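Local coordinates for protein cyclopenase asqI (Emericella nidulans, PDB 5YY3) that catalyses, with one zinc ion per subunit, the ring contraction of 4'-methoxycyclopenin to 4'-methoxyviridicatin on the way to the aspoquinolone mycotoxins, at residues G94-E98 and D130-I136; G122-H127 and M191-G195; Y180-S185 and R536-G542. All coordinates share one frame; numbering follows the deposited sequence.

Contact 1: G94-E98 and D130-I136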
loop_
_atom_site.group_PDB
_atom_site.type_symbol
_atom_site.label_atom_id
_atom_site.label_comp_id
_atom_site.label_asym_id
_atom_site.label_seq_id
_atom_site.Cartn_x
_atom_site.Cartn_y
_atom_site.Cartn_z
ATOM N N GLY A 94 27.226 53.099 9.638
ATOM C CA GLY A 94 27.681 53.840 8.471
ATOM C C GLY A 94 27.076 53.448 7.133
ATOM O O GLY A 94 26.360 52.452 7.035
ATOM N N PRO A 95 27.370 54.238 6.083
ATOM C CA PRO A 95 26.768 54.060 4.758
ATOM C C PRO A 95 27.381 52.918 3.935
ATOM O O PRO A 95 26.765 52.496 2.957
ATOM C CB PRO A 95 27.037 55.410 4.086
ATOM C CG PRO A 95 28.346 55.829 4.671
ATOM C CD PRO A 95 28.305 55.382 6.106
ATOM N N LYS A 96 28.561 52.435 4.309
ATOM C CA LYS A 96 29.240 51.422 3.501
ATOM C C LYS A 96 29.317 50.059 4.180
ATOM O O LYS A 96 29.244 49.952 5.403
ATOM C CB LYS A 96 30.650 51.895 3.129
ATOM C CG LYS A 96 30.668 52.900 1.981
ATOM C CD LYS A 96 31.463 52.353 0.803
ATOM C CE LYS A 96 31.113 53.063 -0.505
ATOM N NZ LYS A 96 31.387 52.184 -1.682
ATOM N N LEU A 97 29.465 49.020 3.359
ATOM C CA LEU A 97 29.536 47.638 3.823
ATOM C C LEU A 97 30.599 47.395 4.870
ATOM O O LEU A 97 30.350 46.700 5.849
ATOM C CB LEU A 97 29.794 46.694 2.651
ATOM C CG LEU A 97 28.585 46.332 1.799
ATOM C CD1 LEU A 97 28.825 45.011 1.056
ATOM C CD2 LEU A 97 27.331 46.269 2.665
ATOM N N GLU A 98 31.791 47.938 4.656
ATOM C CA GLU A 98 32.886 47.707 5.594
ATOM C C GLU A 98 32.548 48.284 6.962
ATOM O O GLU A 98 33.086 47.841 7.977
ATOM C CB GLU A 98 34.208 48.291 5.076
ATOM C CG GLU A 98 34.073 49.223 3.897
ATOM C CD GLU A 98 34.015 48.477 2.588
ATOM O OE1 GLU A 98 34.975 47.745 2.271
ATOM O OE2 GLU A 98 32.999 48.608 1.880
ATOM N N ASP A 130 24.557 49.850 -0.506
ATOM C CA ASP A 130 25.955 49.592 -0.845
ATOM C C ASP A 130 26.130 48.145 -1.304
ATOM O O ASP A 130 26.747 47.888 -2.337
ATOM C CB ASP A 130 26.880 49.880 0.342
ATOM C CG ASP A 130 28.336 50.035 -0.078
ATOM O OD1 ASP A 130 28.590 50.648 -1.140
ATOM O OD2 ASP A 130 29.229 49.531 0.646
ATOM N N ALA A 131 25.577 47.206 -0.541
ATOM C CA ALA A 131 25.743 45.793 -0.867
ATOM C C ALA A 131 25.075 45.457 -2.196
ATOM O O ALA A 131 25.627 44.709 -2.998
ATOM C CB ALA A 131 25.187 44.904 0.250
ATOM N N GLN A 132 23.895 46.017 -2.430
ATOM C CA GLN A 132 23.150 45.717 -3.645
ATOM C C GLN A 132 23.896 46.165 -4.889
ATOM O O GLN A 132 24.027 45.399 -5.847
ATOM C CB GLN A 132 21.779 46.374 -3.599
ATOM C CG GLN A 132 20.924 45.844 -2.479
ATOM C CD GLN A 132 19.720 46.695 -2.264
ATOM O OE1 GLN A 132 19.455 47.604 -3.050
ATOM N NE2 GLN A 132 18.977 46.420 -1.200
ATOM N N GLN A 133 24.397 47.399 -4.863
ATOM C CA GLN A 133 25.119 47.949 -6.006
ATOM C C GLN A 133 26.479 47.259 -6.179
ATOM O O GLN A 133 26.967 47.113 -7.299
ATOM C CB GLN A 133 25.275 49.473 -5.861
ATOM C CG GLN A 133 26.234 49.912 -4.760
ATOM C CD GLN A 133 26.236 51.422 -4.525
ATOM O OE1 GLN A 133 25.176 52.054 -4.414
ATOM N NE2 GLN A 133 27.431 52.001 -4.445
ATOM N N ARG A 134 27.069 46.811 -5.074
ATOM C CA ARG A 134 28.333 46.076 -5.117
ATOM C C ARG A 134 28.111 44.585 -5.348
ATOM O O ARG A 134 29.033 43.781 -5.196
ATOM C CB ARG A 134 29.123 46.283 -3.821
ATOM C CG ARG A 134 29.627 47.706 -3.644
ATOM C CD ARG A 134 30.177 47.962 -2.248
ATOM N NE ARG A 134 31.332 47.131 -1.913
ATOM C CZ ARG A 134 32.167 47.402 -0.914
ATOM N NH1 ARG A 134 33.196 46.608 -0.659
ATOM N NH2 ARG A 134 31.974 48.485 -0.176
ATOM N N LYS A 135 26.876 44.235 -5.709
ATOM C CA LYS A 135 26.431 42.855 -5.919
ATOM C C LYS A 135 26.952 41.886 -4.846
ATOM O O LYS A 135 27.234 40.722 -5.131
ATOM C CB LYS A 135 26.815 42.371 -7.341
ATOM C CG LYS A 135 28.321 42.196 -7.620
ATOM C CD LYS A 135 28.640 42.100 -9.119
ATOM C CE LYS A 135 29.823 41.163 -9.391
ATOM N NZ LYS A 135 30.270 41.265 -10.806
ATOM N N ILE A 136 27.074 42.370 -3.607
ATOM C CA ILE A 136 27.448 41.507 -2.484
ATOM C C ILE A 136 26.192 41.009 -1.770
ATOM O O ILE A 136 25.312 41.793 -1.394
ATOM C CB ILE A 136 28.378 42.214 -1.484
ATOM C CG1 ILE A 136 29.760 42.414 -2.110
ATOM C CG2 ILE A 136 28.511 41.392 -0.215
ATOM C CD1 ILE A 136 30.781 43.039 -1.180
HETATM O O HOH W 1 24.295 51.729 2.114
#
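The guanidinium of Arg134 lies with one face against Leu97, whose CB sits 4.0 Å from NH2 and toward the rim of the group, while the carboxylate of Glu98 meets it at the edge. The two flat groups are nearly coplanar, 19° apart. Glu98 OE2 and Arg134 NH2 form a salt bridge, although their modelled separation is too short for its exact length to be trusted. Near the same plane the aliphatic part of Lys96 also reaches the edge, through CD.

The second flat group is the Asp130 carboxylate, which serves as the meeting point of the charges. Its OD2 accepts the backbone N-H of Leu97, at 2.8 Å from N and almost straight (166°), on the anti side and somewhat out of the carboxylate plane. Arg134 NH2 adds a weak bond to the same OD2. The other oxygen, OD1, forms a salt bridge with Lys96 NZ at 3.2 Å, its hydrogen bond weak. With CG of Asp130 anti to the backbone N (chi1 -163°), the acid reaches across to the facing chain. Two acids and two bases thus form one network.

Beside this polar layer Leu97 splits its two methyls: CD2 packs on Ala131 CB at 3.5 Å, and CD1 touches Ile136 CD1 at 3.6 Å, the two side chains running in opposite directions. Val53 of helix 53-61 covers the same apolar patch. A water further links Pro95 O to Asp130 N.

Lys96 is the N-cap residue of helix 97-109, and the N-H of Leu97, which follows it, is held by Asp130 from another helix; that other helix, 129-133, ends in a Schellman motif with Lys135 at the C-prime position.

Contact 2: G122-H127 and M191-G195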
loop_
_atom_site.group_PDB
_atom_site.type_symbol
_atom_site.label_atom_id
_atom_site.label_comp_id
_atom_site.label_asym_id
_atom_site.label_seq_id
_atom_site.Cartn_x
_atom_site.Cartn_y
_atom_site.Cartn_z
ATOM N N GLY A 122 22.178 38.932 7.518
ATOM C CA GLY A 122 21.436 38.557 6.332
ATOM C C GLY A 122 20.521 39.670 5.896
ATOM O O GLY A 122 20.561 40.095 4.742
ATOM N N ILE A 123 19.693 40.133 6.829
ATOM C CA ILE A 123 18.806 41.275 6.623
ATOM C C ILE A 123 19.597 42.512 6.232
ATOM O O ILE A 123 19.246 43.222 5.291
ATOM C CB ILE A 123 17.994 41.581 7.898
ATOM C CG1 ILE A 123 17.092 40.399 8.234
ATOM C CG2 ILE A 123 17.180 42.872 7.736
ATOM C CD1 ILE A 123 16.403 40.524 9.566
ATOM N N TYR A 124 20.678 42.754 6.963
ATOM C CA TYR A 124 21.514 43.925 6.710
ATOM C C TYR A 124 22.002 43.965 5.259
ATOM O O TYR A 124 21.755 44.933 4.555
ATOM C CB TYR A 124 22.704 43.950 7.672
ATOM C CG TYR A 124 23.742 44.960 7.284
ATOM C CD1 TYR A 124 23.500 46.319 7.425
ATOM C CD2 TYR A 124 24.965 44.556 6.755
ATOM C CE1 TYR A 124 24.450 47.252 7.066
ATOM C CE2 TYR A 124 25.928 45.485 6.387
ATOM C CZ TYR A 124 25.663 46.833 6.549
ATOM O OH TYR A 124 26.613 47.756 6.181
ATOM N N LEU A 125 22.680 42.907 4.825
ATOM C CA LEU A 125 23.189 42.804 3.457
ATOM C C LEU A 125 22.072 42.943 2.429
ATOM O O LEU A 125 22.222 43.664 1.445
ATOM C CB LEU A 125 23.922 41.473 3.256
ATOM C CG LEU A 125 25.223 41.322 4.048
ATOM C CD1 LEU A 125 25.783 39.912 3.932
ATOM C CD2 LEU A 125 26.247 42.345 3.592
ATOM N N THR A 126 20.944 42.276 2.665
ATOM C CA THR A 126 19.832 42.300 1.710
ATOM C C THR A 126 19.316 43.713 1.432
ATOM O O THR A 126 18.930 44.036 0.301
ATOM C CB THR A 126 18.651 41.418 2.195
ATOM O OG1 THR A 126 19.069 40.048 2.248
ATOM C CG2 THR A 126 17.442 41.541 1.265
ATOM N N HIS A 127 19.332 44.566 2.454
ATOM C CA HIS A 127 18.714 45.883 2.337
ATOM C C HIS A 127 19.718 47.035 2.296
ATOM O O HIS A 127 19.329 48.193 2.213
ATOM C CB HIS A 127 17.722 46.077 3.476
ATOM C CG HIS A 127 16.625 45.058 3.487
ATOM N ND1 HIS A 127 15.455 45.220 2.777
ATOM C CD2 HIS A 127 16.529 43.859 4.108
ATOM C CE1 HIS A 127 14.683 44.165 2.965
ATOM N NE2 HIS A 127 15.308 43.324 3.767
ATOM N N MET A 191 14.795 37.098 4.592
ATOM C CA MET A 191 15.696 38.233 4.662
ATOM C C MET A 191 15.077 39.407 3.914
ATOM O O MET A 191 15.134 40.546 4.376
ATOM C CB MET A 191 17.064 37.897 4.088
ATOM C CG MET A 191 17.742 36.744 4.799
ATOM S SD MET A 191 19.312 36.385 4.019
ATOM C CE MET A 191 19.678 34.764 4.654
ATOM N N VAL A 192 14.477 39.128 2.763
ATOM C CA VAL A 192 13.815 40.173 1.996
ATOM C C VAL A 192 12.659 40.776 2.780
ATOM O O VAL A 192 12.563 41.995 2.935
ATOM C CB VAL A 192 13.297 39.648 0.653
ATOM C CG1 VAL A 192 12.277 40.630 0.046
ATOM C CG2 VAL A 192 14.454 39.446 -0.292
ATOM N N TYR A 193 11.795 39.902 3.283
ATOM C CA TYR A 193 10.548 40.301 3.918
ATOM C C TYR A 193 10.768 41.108 5.209
ATOM O O TYR A 193 10.045 42.072 5.465
ATOM C CB TYR A 193 9.706 39.054 4.209
ATOM C CG TYR A 193 8.365 39.347 4.825
ATOM C CD1 TYR A 193 7.281 39.729 4.029
ATOM C CD2 TYR A 193 8.171 39.246 6.207
ATOM C CE1 TYR A 193 6.041 39.998 4.583
ATOM C CE2 TYR A 193 6.930 39.517 6.774
ATOM C CZ TYR A 193 5.868 39.895 5.957
ATOM O OH TYR A 193 4.630 40.179 6.513
ATOM N N ARG A 194 11.774 40.724 5.998
ATOM C CA ARG A 194 11.994 41.296 7.337
ATOM C C ARG A 194 12.614 42.694 7.349
ATOM O O ARG A 194 12.849 43.265 8.421
ATOM C CB ARG A 194 12.881 40.375 8.165
ATOM C CG ARG A 194 12.146 39.212 8.781
ATOM C CD ARG A 194 13.135 38.191 9.278
ATOM N NE ARG A 194 12.463 37.019 9.828
ATOM C CZ ARG A 194 13.105 35.982 10.359
ATOM N NH1 ARG A 194 14.439 35.971 10.421
ATOM N NH2 ARG A 194 12.411 34.957 10.839
ATOM N N GLY A 195 12.896 43.236 6.171
ATOM C CA GLY A 195 13.366 44.602 6.074
ATOM C C GLY A 195 12.177 45.542 6.034
ATOM O O GLY A 195 11.116 45.194 5.489
#
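His127 and Met191 join the end of helix 114-127 to that of helix 180-193, a helix-to-helix contact within the hemocyanin-type copper-containing domain, which here serves a zinc enzyme. The tight part surrounds the imidazole. His127 NE2 donates to Met191 O at 2.8 Å (152°), and the acceptor lies close to the ring plane. Gly195 CA rests over one ring face, 3.6 Å from the centroid of His127, as a CH-pi contact; Thr126 CG2 lies toward the rim of the opposite face. The ring is therefore fixed by a bond at its edge and carbon on both faces. Gly122 CA meets Met191 SD at 3.8 Å.

The looser side has only sparse carbon contacts, between buried Ile123 and partly exposed Arg194. There CD1 of Ile123 touches Arg194 CB at 3.8 Å, the two side chains crossing at about a right angle. The extended Arg194 chain then carries its guanidinium away from helix 114-127; its side chain passes about 4 Å, at nearest atoms, from that of the zinc ligand His190.

Thr126 belongs to the tight part. Its OG1, beside the backbone N (chi1 -64°), is 3.5 Å from Met191 CB and donates to Gly122 O from above the carbonyl plane, on the face opposite Thr126 N.

Contact 3: Y180-S185 and R536-G542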
loop_
_atom_site.group_PDB
_atom_site.type_symbol
_atom_site.label_atom_id
_atom_site.label_comp_id
_atom_site.label_asym_id
_atom_site.label_seq_id
_atom_site.Cartn_x
_atom_site.Cartn_y
_atom_site.Cartn_z
ATOM N N TYR A 180 16.465 21.773 -2.304
ATOM C CA TYR A 180 17.449 22.783 -1.943
ATOM C C TYR A 180 17.013 24.170 -2.386
ATOM O O TYR A 180 17.157 25.135 -1.647
ATOM C CB TYR A 180 18.834 22.490 -2.559
ATOM C CG TYR A 180 19.769 23.647 -2.290
ATOM C CD1 TYR A 180 20.332 23.820 -1.024
ATOM C CD2 TYR A 180 20.010 24.627 -3.257
ATOM C CE1 TYR A 180 21.149 24.901 -0.741
ATOM C CE2 TYR A 180 20.826 25.716 -2.980
ATOM C CZ TYR A 180 21.386 25.842 -1.713
ATOM O OH TYR A 180 22.198 26.902 -1.414
ATOM N N ASP A 181 16.515 24.277 -3.616
ATOM C CA ASP A 181 16.245 25.582 -4.173
ATOM C C ASP A 181 14.959 26.166 -3.593
ATOM O O ASP A 181 14.838 27.382 -3.456
ATOM C CB ASP A 181 16.212 25.502 -5.708
ATOM C CG ASP A 181 17.580 25.136 -6.294
ATOM O OD1 ASP A 181 18.456 26.029 -6.349
ATOM O OD2 ASP A 181 17.794 23.957 -6.673
ATOM N N LEU A 182 14.000 25.322 -3.241
ATOM C CA LEU A 182 12.867 25.828 -2.475
ATOM C C LEU A 182 13.381 26.368 -1.146
ATOM O O LEU A 182 13.002 27.449 -0.709
ATOM C CB LEU A 182 11.820 24.742 -2.233
ATOM C CG LEU A 182 10.697 25.067 -1.252
ATOM C CD1 LEU A 182 9.907 26.273 -1.718
ATOM C CD2 LEU A 182 9.779 23.859 -1.058
ATOM N N ASN A 183 14.264 25.620 -0.509
ATOM C CA ASN A 183 14.728 26.012 0.800
ATOM C C ASN A 183 15.627 27.233 0.745
ATOM O O ASN A 183 15.510 28.136 1.595
ATOM C CB ASN A 183 15.439 24.849 1.469
ATOM C CG ASN A 183 14.479 23.956 2.214
ATOM O OD1 ASN A 183 14.150 24.223 3.369
ATOM N ND2 ASN A 183 13.994 22.905 1.545
ATOM N N ASP A 184 16.502 27.296 -0.253
ATOM C CA ASP A 184 17.331 28.488 -0.372
ATOM C C ASP A 184 16.462 29.694 -0.716
ATOM O O ASP A 184 16.703 30.784 -0.216
ATOM C CB ASP A 184 18.447 28.345 -1.419
ATOM C CG ASP A 184 19.221 29.656 -1.616
ATOM O OD1 ASP A 184 19.998 30.028 -0.706
ATOM O OD2 ASP A 184 19.017 30.334 -2.655
ATOM N N SER A 185 15.451 29.500 -1.560
ATOM C CA SER A 185 14.547 30.599 -1.910
ATOM C C SER A 185 13.788 31.136 -0.695
ATOM O O SER A 185 13.637 32.352 -0.513
ATOM C CB SER A 185 13.550 30.148 -2.979
ATOM O OG SER A 185 12.403 30.979 -2.967
ATOM N N ARG A 536 12.256 31.883 -9.948
ATOM C CA ARG A 536 13.613 32.189 -9.505
ATOM C C ARG A 536 14.579 31.990 -10.676
ATOM O O ARG A 536 14.583 30.939 -11.309
ATOM C CB ARG A 536 13.950 31.293 -8.297
ATOM C CG ARG A 536 15.398 31.051 -7.957
ATOM C CD ARG A 536 15.438 30.154 -6.726
ATOM N NE ARG A 536 16.698 29.433 -6.522
ATOM C CZ ARG A 536 17.476 29.619 -5.463
ATOM N NH1 ARG A 536 17.119 30.507 -4.545
ATOM N NH2 ARG A 536 18.600 28.929 -5.313
ATOM N N LYS A 537 15.371 33.003 -11.006
ATOM C CA LYS A 537 16.172 32.933 -12.227
ATOM C C LYS A 537 17.543 32.342 -11.987
ATOM O O LYS A 537 18.562 33.003 -12.157
ATOM C CB LYS A 537 16.308 34.311 -12.868
ATOM C CG LYS A 537 15.276 34.548 -13.932
ATOM C CD LYS A 537 13.894 34.581 -13.371
ATOM C CE LYS A 537 12.895 35.073 -14.383
ATOM N NZ LYS A 537 11.709 35.606 -13.643
ATOM N N MET A 538 17.554 31.078 -11.595
ATOM C CA MET A 538 18.786 30.377 -11.327
ATOM C C MET A 538 18.625 28.965 -11.841
ATOM O O MET A 538 17.503 28.474 -11.956
ATOM C CB MET A 538 19.105 30.380 -9.821
ATOM C CG MET A 538 19.049 31.765 -9.180
ATOM S SD MET A 538 19.376 31.796 -7.406
ATOM C CE MET A 538 21.129 32.178 -7.420
ATOM N N GLY A 539 19.736 28.310 -12.158
ATOM C CA GLY A 539 19.710 26.884 -12.403
ATOM C C GLY A 539 19.606 26.180 -11.063
ATOM O O GLY A 539 19.520 26.840 -10.018
ATOM N N ASN A 540 19.607 24.848 -11.080
ATOM C CA ASN A 540 19.606 24.060 -9.847
ATOM C C ASN A 540 20.754 24.419 -8.919
ATOM O O ASN A 540 21.872 24.680 -9.386
ATOM C CB ASN A 540 19.683 22.567 -10.163
ATOM C CG ASN A 540 18.334 21.966 -10.455
ATOM O OD1 ASN A 540 17.299 22.646 -10.361
ATOM N ND2 ASN A 540 18.329 20.688 -10.830
ATOM N N TYR A 541 20.468 24.419 -7.615
ATOM C CA TYR A 541 21.464 24.677 -6.578
ATOM C C TYR A 541 22.054 26.085 -6.677
ATOM O O TYR A 541 23.238 26.311 -6.390
ATOM C CB TYR A 541 22.554 23.600 -6.624
ATOM C CG TYR A 541 21.922 22.230 -6.663
ATOM C CD1 TYR A 541 21.219 21.740 -5.561
ATOM C CD2 TYR A 541 21.976 21.446 -7.810
ATOM C CE1 TYR A 541 20.599 20.500 -5.596
ATOM C CE2 TYR A 541 21.364 20.205 -7.854
ATOM C CZ TYR A 541 20.677 19.740 -6.745
ATOM O OH TYR A 541 20.072 18.508 -6.794
ATOM N N GLY A 542 21.201 27.028 -7.072
ATOM C CA GLY A 542 21.560 28.433 -7.092
ATOM C C GLY A 542 22.610 28.808 -8.122
ATOM O O GLY A 542 23.230 29.862 -7.997
HETATM O O HOH W 2 17.221 27.255 -8.739
#
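Salt bridges join Asp181 and Asp184 to Arg536. Asp184 OD2 uses its anti lone pair to take Arg536 NH1 at 2.7 Å, in the guanidinium plane, although the carboxylate itself is turned 76° from that plane. NH2 adds weaker bonds to the same OD2 and to Asp181 OD1. The arginine chain, extended from CG to NE, delivers this group between Asp181 O over one face and Met538 SD over the other.

Backbone hydrogen bonds form a second set. Asp181 OD2 accepts Tyr541 N at 2.9 Å through its syn lone pair, nearly straight at 175°, and OD1 takes Gly542 N at 3.0 Å. Both donors belong to consecutive residues of positive phi, a bend that turns their N-H groups to one carboxylate.

The apolar contact is between the tyrosines: Tyr180 CD2 lies 3.9 Å from Tyr541 CD1, while the Tyr541 hydroxyl is hydrogen-bonded to Glu457.

Lys461 reaches Asp181 and Arg554 reaches Asp184, so each buried acid has further positive company, which would probably keep both ionised. The chemistry suggests a clasp built largely of charged and polar bonds between the Ig-like domain's loop and the start of the helix bearing the zinc ligands His186 and His190.

In the fold
The three contacts step from one end of the helical domain toward its junction with the Ig-like domain. Contacts 1 and 2 have centres about 13 Å apart and touch directly, Gln132 NE2 lying 2.8 Å from Thr126 O in a probable hydrogen bond; their segments alternate along the chain, and helices 97-109, 114-127 and 129-133 follow one another. Contacts 2 and 3, about 18 Å apart between centres, do not touch, yet their segments also alternate and both use helix 180-193, one at its end and the other at its start. Contact 1 closes before contact 3 opens. The zinc-binding helix 180-193 is thereby anchored at both ends, by the helical domain and by a distant loop.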